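Local coordinates for kappa-carrageenase (Zobellia galactanivorans, PDB 5OCR), which probably hydrolyses the beta-1,4 linkages of kappa-carrageenan, a sulfated red-algal galactan, through its family 16 glycoside hydrolase domain, at residues A[180-183]-A[184-188]; A[48-52]-A[53-57]. All blocks are in the same frame, centred on the assembly; numbering follows the deposited sequence. Where two conformers were deposited one is given.

Overall arrangement
Both contacts are local and lie in the family 16 glycoside hydrolase domain, a beta-jellyroll. In chain order contact 2 comes first, where the loop 48-52 turns back on the start of strand 54-55; contact 1 follows, at the one-turn helix 183-186 between strands 173-177 and 189-191. Their centres are 26 Å apart and their nearest atoms about 15 Å, so they do not touch. Contact 1 is the more peripheral, its centre 17 Å from that of the chain against 13 Å for contact 2. Trp-53 of contact 2 has its side chain about 6 Å from a bound glycerol, probably picked up from the crystallisation liquor. The magnesium ions bind elsewhere, at Glu-30, Phe-31, Gly-66 and Asp-278.

Contact 1 of 2, residues A[180-183]-A[184-188]; sequences KMYP and QEQLN
A single helical turn, with Tyr-182 at its N-cap position and Pro-183 as its first residue, links strand 173-177 to strand 189-191 at the surface of the jellyroll domain. The main-chain carbonyl of Tyr-182 faces two amides of the turn: the N of Gln-186 lies 2.8 Å from Tyr-182 O and the N of Glu-185 3.1 Å from the same oxygen, both weak hydrogen bonds because their N-H groups point well off the line. The straighter bond comes one residue later, from Leu-187 N to Pro-183 O over 2.9 Å, with an N-H...O angle of 157°.

Apolar contacts run along one side of the turn. Leu-187 CB packs 4.0 Å from Pro-183 CB, while Leu-187 CG is anti to its own backbone N (chi1 -173°) and its CD1 reaches Lys-180, where it meets CG at 4.0 Å. Tyr-150 of strand 149-150 touches Lys-180, Pro-183 and Leu-187. In one of its two conformers Lys-180 makes this contact, and its extended chain carries NZ past the apolar stem to a salt bridge with Asp-148 and a hydrogen bond to Trp-149 O.

Elsewhere on the turn, Gln-186 stretches its side chain past Tyr-182, its OE1 resting 3.8 Å from Tyr-182 CB, and its NE2 is bonded to the carbonyls of Leu-164 and Lys-177. That buried amide thus ties the turn to both neighbouring strands, 159-170 and 173-177. Glu-185, in one of its two conformers, pairs with Lys-227, and Lys-224 NZ donates to the carbonyl oxygens of Gln-184 and Leu-187. The ammonium of Lys-224, bonded directly to these carbonyls, probably offsets their partial negative charge, and Pro-183, at the first helical position, has no N-H of its own that would need a partner.

Contact 2 of 2, residues A[48-52]-A[53-57]; sequences PNTSA and WKWNN
Thr-50 sets its methyl against two tryptophans and its hydroxyl against the main chain. Its OG1 lies between the backbone N and the carbonyl carbon (chi1 39°) and donates to Trp-53 O over 2.7 Å, approaching from a direction tilted out of that carbonyl's plane. The same rotation puts CG2 anti to the carbonyl carbon, beside the backbone N, and over one face of the Trp-53 indole, 3.8 Å from the centroid of the six-membered ring, a CH-pi contact. Trp-53 meets it with its own CG held between backbone N and carbonyl carbon (chi1 66°). Trp-55 CZ2 is 3.6 Å from Thr-50 CG2, which therefore touches both indoles.

The two rings also meet each other: NE1 of Trp-53 stands 3.3 Å above the plane of Trp-55, toward the rim, and CE3 of Trp-55 lies at the edge of Trp-53, in its plane. All this happens where loop 48-52 doubles back on strand 54-55, which pairs in parallel with strand 86-97 of the jellyroll; both indoles rest on Ser-88 there, and Trp-53 also touches Arg-242.

Trp-55 turns its NE1 toward the start of the loop and donates to Pro-48 O at 3.1 Å. This bond is in plane for both partners, using a carbonyl lone pair and leaving the acceptor only 5° out of the indole plane, which helps to fix the ring's rotation. Pro-48 CG packs 3.9 Å from Trp-55 CZ2, the proline ring crossing the indole at about a right angle. Lys-54 NZ bonds a water and Asp-81 O.

Contact 1 of 2, residues A[180-183]-A[184-188]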
ATOM      1  N   LYS A 180      11.001   4.511 -10.793  1.00 21.71           N
ATOM      2  CA  LYS A 180      11.195   4.800 -12.217  0.80 23.15           C
ATOM      3  C   LYS A 180      12.576   5.348 -12.454  1.00 24.77           C
ATOM      4  O   LYS A 180      13.010   5.376 -13.602  1.00 26.81           O
ATOM      5  CB  LYS A 180      10.125   5.750 -12.743  0.80 22.41           C
ATOM      6  CG  LYS A 180       8.771   5.063 -12.813  0.80 23.23           C
ATOM      7  CD  LYS A 180       7.715   6.018 -13.348  0.80 23.15           C
ATOM      8  CE  LYS A 180       6.345   5.288 -13.215  0.80 25.44           C
ATOM      9  NZ  LYS A 180       5.183   6.117 -13.582  0.80 27.59           N
ATOM     10  N   MET A 181      13.254   5.786 -11.374  1.00 24.41           N
ATOM     11  CA  MET A 181      14.664   6.287 -11.479  0.60 25.50           C
ATOM     12  C   MET A 181      15.648   5.156 -11.408  1.00 23.90           C
ATOM     13  O   MET A 181      16.741   5.192 -12.028  1.00 23.89           O
ATOM     14  CB  MET A 181      14.966   7.265 -10.337  0.60 28.57           C
ATOM     15  CG  MET A 181      13.956   8.398 -10.338  0.60 34.00           C
ATOM     16  SD  MET A 181      14.455  10.025  -9.745  0.60 46.97           S
ATOM     17  CE  MET A 181      13.382  11.027 -10.790  0.60 39.97           C
ATOM     18  N   TYR A 182      15.268   4.113 -10.678  1.00 22.22           N
ATOM     19  CA  TYR A 182      16.173   2.961 -10.386  1.00 22.48           C
ATOM     20  C   TYR A 182      15.437   1.641 -10.655  1.00 22.10           C
ATOM     21  O   TYR A 182      15.192   0.840  -9.756  1.00 21.73           O
ATOM     22  CB  TYR A 182      16.734   3.034  -8.919  1.00 22.76           C
ATOM     23  CG  TYR A 182      17.593   4.223  -8.716  1.00 23.50           C
ATOM     24  CD1 TYR A 182      18.967   4.168  -9.118  1.00 24.65           C
ATOM     25  CD2 TYR A 182      17.066   5.425  -8.257  1.00 24.60           C
ATOM     26  CE1 TYR A 182      19.764   5.311  -8.998  1.00 26.75           C
ATOM     27  CE2 TYR A 182      17.868   6.585  -8.181  1.00 26.46           C
ATOM     28  CZ  TYR A 182      19.206   6.472  -8.533  1.00 25.03           C
ATOM     29  OH  TYR A 182      19.997   7.573  -8.480  1.00 28.16           O
ATOM     30  N   PRO A 183      15.024   1.429 -11.919  1.00 21.89           N
ATOM     31  CA  PRO A 183      14.028   0.450 -12.098  1.00 23.08           C
ATOM     32  C   PRO A 183      14.545  -0.981 -11.885  1.00 25.20           C
ATOM     33  O   PRO A 183      13.784  -1.876 -11.384  1.00 23.41           O
ATOM     34  CB  PRO A 183      13.607   0.652 -13.571  1.00 23.14           C
ATOM     35  CG  PRO A 183      14.780   1.340 -14.212  1.00 23.48           C
ATOM     36  CD  PRO A 183      15.190   2.278 -13.129  1.00 23.24           C
ATOM     37  N   GLN A 184      15.821  -1.197 -12.243  1.00 24.94           N
ATOM     38  CA  GLN A 184      16.409  -2.549 -12.008  1.00 27.02           C
ATOM     39  C   GLN A 184      16.468  -2.902 -10.533  1.00 26.50           C
ATOM     40  O   GLN A 184      16.286  -4.092 -10.210  1.00 26.48           O
ATOM     41  CB  GLN A 184      17.820  -2.627 -12.562  1.00 30.30           C
ATOM     42  CG  GLN A 184      18.296  -4.043 -12.690  1.00 35.63           C
ATOM     43  CD  GLN A 184      17.918  -4.560 -14.027  1.00 38.66           C
ATOM     44  OE1 GLN A 184      16.739  -4.833 -14.315  1.00 42.14           O
ATOM     45  NE2 GLN A 184      18.920  -4.670 -14.883  1.00 43.88           N
ATOM     46  N   GLU A 185      16.701  -1.881  -9.660  1.00 23.54           N
ATOM     47  CA  GLU A 185      16.783  -2.090  -8.242  0.50 23.00           C
ATOM     48  C   GLU A 185      15.426  -2.045  -7.514  1.00 22.02           C
ATOM     49  O   GLU A 185      15.279  -2.691  -6.464  1.00 21.70           O
ATOM     50  CB  GLU A 185      17.824  -1.114  -7.690  0.50 24.66           C
ATOM     51  CG  GLU A 185      19.155  -1.374  -8.442  0.50 25.48           C
ATOM     52  CD  GLU A 185      20.256  -0.431  -8.041  0.50 28.19           C
ATOM     53  OE1 GLU A 185      20.112   0.137  -6.967  0.50 29.59           O
ATOM     54  OE2 GLU A 185      21.242  -0.246  -8.821  0.50 29.23           O
ATOM     55  N   GLN A 186      14.462  -1.305  -8.092  1.00 21.61           N
ATOM     56  CA  GLN A 186      13.291  -0.904  -7.325  1.00 20.00           C
ATOM     57  C   GLN A 186      11.934  -1.070  -7.970  1.00 19.61           C
ATOM     58  O   GLN A 186      10.955  -0.931  -7.302  1.00 21.68           O
ATOM     59  CB  GLN A 186      13.422   0.507  -6.784  1.00 20.95           C
ATOM     60  CG  GLN A 186      14.601   0.670  -5.835  1.00 22.33           C
ATOM     61  CD  GLN A 186      14.779   2.043  -5.342  1.00 22.35           C
ATOM     62  OE1 GLN A 186      15.926   2.500  -5.212  1.00 23.48           O
ATOM     63  NE2 GLN A 186      13.674   2.754  -5.089  1.00 20.48           N
ATOM     64  N   LEU A 187      11.851  -1.286  -9.264  1.00 18.95           N
ATOM     65  CA  LEU A 187      10.519  -1.329  -9.940  1.00 19.21           C
ATOM     66  C   LEU A 187      10.165  -2.771 -10.226  1.00 19.47           C
ATOM     67  O   LEU A 187      10.924  -3.454 -10.945  1.00 19.81           O
ATOM     68  CB  LEU A 187      10.575  -0.519 -11.266  1.00 20.95           C
ATOM     69  CG  LEU A 187       9.236  -0.318 -11.993  1.00 21.35           C
ATOM     70  CD1 LEU A 187       9.125   1.113 -12.562  1.00 24.25           C
ATOM     71  CD2 LEU A 187       9.071  -1.331 -13.168  1.00 22.82           C
ATOM     72  N   ASN A 188       8.949  -3.184  -9.816  1.00 19.22           N
ATOM     73  CA  ASN A 188       8.421  -4.445 -10.263  1.00 19.80           C
ATOM     74  C   ASN A 188       7.020  -4.265 -10.822  1.00 19.28           C
ATOM     75  O   ASN A 188       6.179  -3.627 -10.215  1.00 19.43           O
ATOM     76  CB  ASN A 188       8.302  -5.405  -9.057  1.00 20.56           C
ATOM     77  CG  ASN A 188       9.628  -5.822  -8.535  1.00 21.38           C
ATOM     78  OD1 ASN A 188      10.503  -6.292  -9.267  1.00 20.50           O
ATOM     79  ND2 ASN A 188       9.823  -5.603  -7.250  1.00 19.92           N
TER

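Contact 2 of 2, residues A[48-52]-A[53-57]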
ATOM      1  N   PRO A  48      -0.140   8.045   7.241  1.00 31.46           N
ATOM      2  CA  PRO A  48       0.700   8.665   6.196  1.00 36.24           C
ATOM      3  C   PRO A  48       0.256  10.048   5.808  1.00 38.74           C
ATOM      4  O   PRO A  48      -0.957  10.366   5.741  1.00 35.55           O
ATOM      5  CB  PRO A  48       0.568   7.732   4.955  1.00 33.94           C
ATOM      6  CG  PRO A  48      -0.150   6.529   5.397  1.00 32.97           C
ATOM      7  CD  PRO A  48      -0.563   6.682   6.851  1.00 31.06           C
ATOM      8  N   ASN A  49       1.262  10.892   5.606  1.00 39.84           N
ATOM      9  CA  ASN A  49       1.075  12.188   4.912  1.00 46.54           C
ATOM     10  C   ASN A  49       0.468  11.930   3.546  1.00 47.23           C
ATOM     11  O   ASN A  49       0.966  11.099   2.803  1.00 52.49           O
ATOM     12  CB  ASN A  49       2.436  12.896   4.803  1.00 51.14           C
ATOM     13  CG  ASN A  49       2.837  13.529   6.118  1.00 57.14           C
ATOM     14  OD1 ASN A  49       1.982  14.064   6.844  1.00 54.75           O
ATOM     15  ND2 ASN A  49       4.136  13.477   6.444  1.00 59.66           N
ATOM     16  N   THR A  50      -0.688  12.501   3.268  1.00 42.35           N
ATOM     17  CA  THR A  50      -1.261  12.335   1.958  1.00 41.17           C
ATOM     18  C   THR A  50      -1.597  13.738   1.597  1.00 43.13           C
ATOM     19  O   THR A  50      -2.170  14.484   2.415  1.00 44.14           O
ATOM     20  CB  THR A  50      -2.529  11.491   2.009  1.00 40.24           C
ATOM     21  OG1 THR A  50      -3.257  11.866   3.187  1.00 44.40           O
ATOM     22  CG2 THR A  50      -2.168  10.009   2.183  1.00 40.50           C
ATOM     23  N   SER A  51      -1.202  14.130   0.405  1.00 41.90           N
ATOM     24  CA  SER A  51      -1.430  15.529   0.020  1.00 43.58           C
ATOM     25  C   SER A  51      -2.757  15.620  -0.711  1.00 38.66           C
ATOM     26  O   SER A  51      -3.329  16.718  -0.846  1.00 36.23           O
ATOM     27  CB  SER A  51      -0.250  16.046  -0.823  1.00 49.64           C
ATOM     28  OG  SER A  51       0.105  15.099  -1.817  1.00 53.96           O
ATOM     29  N   ALA A  52      -3.258  14.458  -1.153  1.00 33.45           N
ATOM     30  CA  ALA A  52      -4.417  14.399  -1.979  1.00 28.51           C
ATOM     31  C   ALA A  52      -5.700  13.941  -1.375  1.00 25.61           C
ATOM     32  O   ALA A  52      -6.701  13.998  -2.048  1.00 30.13           O
ATOM     33  CB  ALA A  52      -4.140  13.680  -3.331  1.00 29.72           C
ATOM     34  N   TRP A  53      -5.710  13.419  -0.116  1.00 25.42           N
ATOM     35  CA  TRP A  53      -6.959  13.045   0.535  1.00 23.47           C
ATOM     36  C   TRP A  53      -6.685  12.933   1.996  1.00 23.08           C
ATOM     37  O   TRP A  53      -5.531  13.051   2.338  1.00 23.83           O
ATOM     38  CB  TRP A  53      -7.485  11.707  -0.014  1.00 22.86           C
ATOM     39  CG  TRP A  53      -6.613  10.514   0.311  1.00 22.05           C
ATOM     40  CD1 TRP A  53      -6.757   9.666   1.414  1.00 21.67           C
ATOM     41  CD2 TRP A  53      -5.485   9.975  -0.461  1.00 21.36           C
ATOM     42  NE1 TRP A  53      -5.799   8.681   1.392  1.00 21.91           N
ATOM     43  CE2 TRP A  53      -5.025   8.770   0.283  1.00 21.64           C
ATOM     44  CE3 TRP A  53      -4.779  10.370  -1.621  1.00 22.58           C
ATOM     45  CZ2 TRP A  53      -3.866   8.030  -0.130  1.00 21.40           C
ATOM     46  CZ3 TRP A  53      -3.668   9.626  -2.038  1.00 23.29           C
ATOM     47  CH2 TRP A  53      -3.236   8.476  -1.324  1.00 22.42           C
ATOM     48  N   LYS A  54      -7.684  12.712   2.830  1.00 23.72           N
ATOM     49  CA  LYS A  54      -7.492  12.496   4.256  1.00 25.93           C
ATOM     50  C   LYS A  54      -8.043  11.143   4.733  1.00 25.74           C
ATOM     51  O   LYS A  54      -8.830  10.498   4.026  1.00 26.51           O
ATOM     52  CB  LYS A  54      -8.190  13.599   5.039  1.00 28.28           C
ATOM     53  CG  LYS A  54      -7.280  14.842   4.948  1.00 33.57           C
ATOM     54  CD  LYS A  54      -7.903  16.119   5.384  1.00 34.85           C
ATOM     55  CE  LYS A  54      -6.801  17.191   5.403  1.00 34.90           C
ATOM     56  NZ  LYS A  54      -6.299  17.456   4.032  1.00 36.99           N
ATOM     57  N   TRP A  55      -7.656  10.748   5.929  1.00 24.26           N
ATOM     58  CA  TRP A  55      -8.127   9.495   6.464  1.00 23.87           C
ATOM     59  C   TRP A  55      -9.246   9.754   7.386  1.00 24.62           C
ATOM     60  O   TRP A  55      -9.195  10.755   8.129  1.00 26.16           O
ATOM     61  CB  TRP A  55      -6.997   8.807   7.246  1.00 23.63           C
ATOM     62  CG  TRP A  55      -5.769   8.632   6.422  1.00 23.42           C
ATOM     63  CD1 TRP A  55      -4.532   9.291   6.563  1.00 23.76           C
ATOM     64  CD2 TRP A  55      -5.587   7.680   5.299  1.00 22.92           C
ATOM     65  NE1 TRP A  55      -3.614   8.798   5.678  1.00 24.38           N
ATOM     66  CE2 TRP A  55      -4.222   7.877   4.822  1.00 23.54           C
ATOM     67  CE3 TRP A  55      -6.424   6.744   4.648  1.00 22.43           C
ATOM     68  CZ2 TRP A  55      -3.685   7.134   3.767  1.00 22.17           C
ATOM     69  CZ3 TRP A  55      -5.882   5.993   3.603  1.00 22.39           C
ATOM     70  CH2 TRP A  55      -4.561   6.222   3.125  1.00 21.72           C
ATOM     71  N   ASN A  56     -10.258   8.916   7.361  1.00 23.46           N
ATOM     72  CA  ASN A  56     -11.323   8.921   8.374  1.00 23.02           C
ATOM     73  C   ASN A  56     -11.730   7.493   8.667  1.00 23.32           C
ATOM     74  O   ASN A  56     -12.725   6.938   8.129  1.00 23.68           O
ATOM     75  CB  ASN A  56     -12.566   9.784   7.904  1.00 25.17           C
ATOM     76  CG  ASN A  56     -13.582   9.990   9.054  1.00 27.80           C
ATOM     77  OD1 ASN A  56     -13.584   9.230  10.025  1.00 27.49           O
ATOM     78  ND2 ASN A  56     -14.471  10.947   8.903  1.00 28.25           N
ATOM     79  N   ASN A  57     -10.964   6.860   9.559  1.00 21.60           N
ATOM     80  CA  ASN A  57     -11.199   5.483   9.885  1.00 22.64           C
ATOM     81  C   ASN A  57     -12.543   5.230  10.594  1.00 23.27           C
ATOM     82  O   ASN A  57     -13.118   4.173  10.441  1.00 22.73           O
ATOM     83  CB  ASN A  57     -10.006   4.918  10.681  1.00 21.55           C
ATOM     84  CG  ASN A  57      -8.830   4.601   9.752  1.00 22.21           C
ATOM     85  OD1 ASN A  57      -9.040   4.453   8.562  1.00 21.13           O
ATOM     86  ND2 ASN A  57      -7.635   4.598  10.258  1.00 21.56           N
TER
HETATM   87  O   HOH W   1      -4.034  15.942   2.988  1.00 34.41           O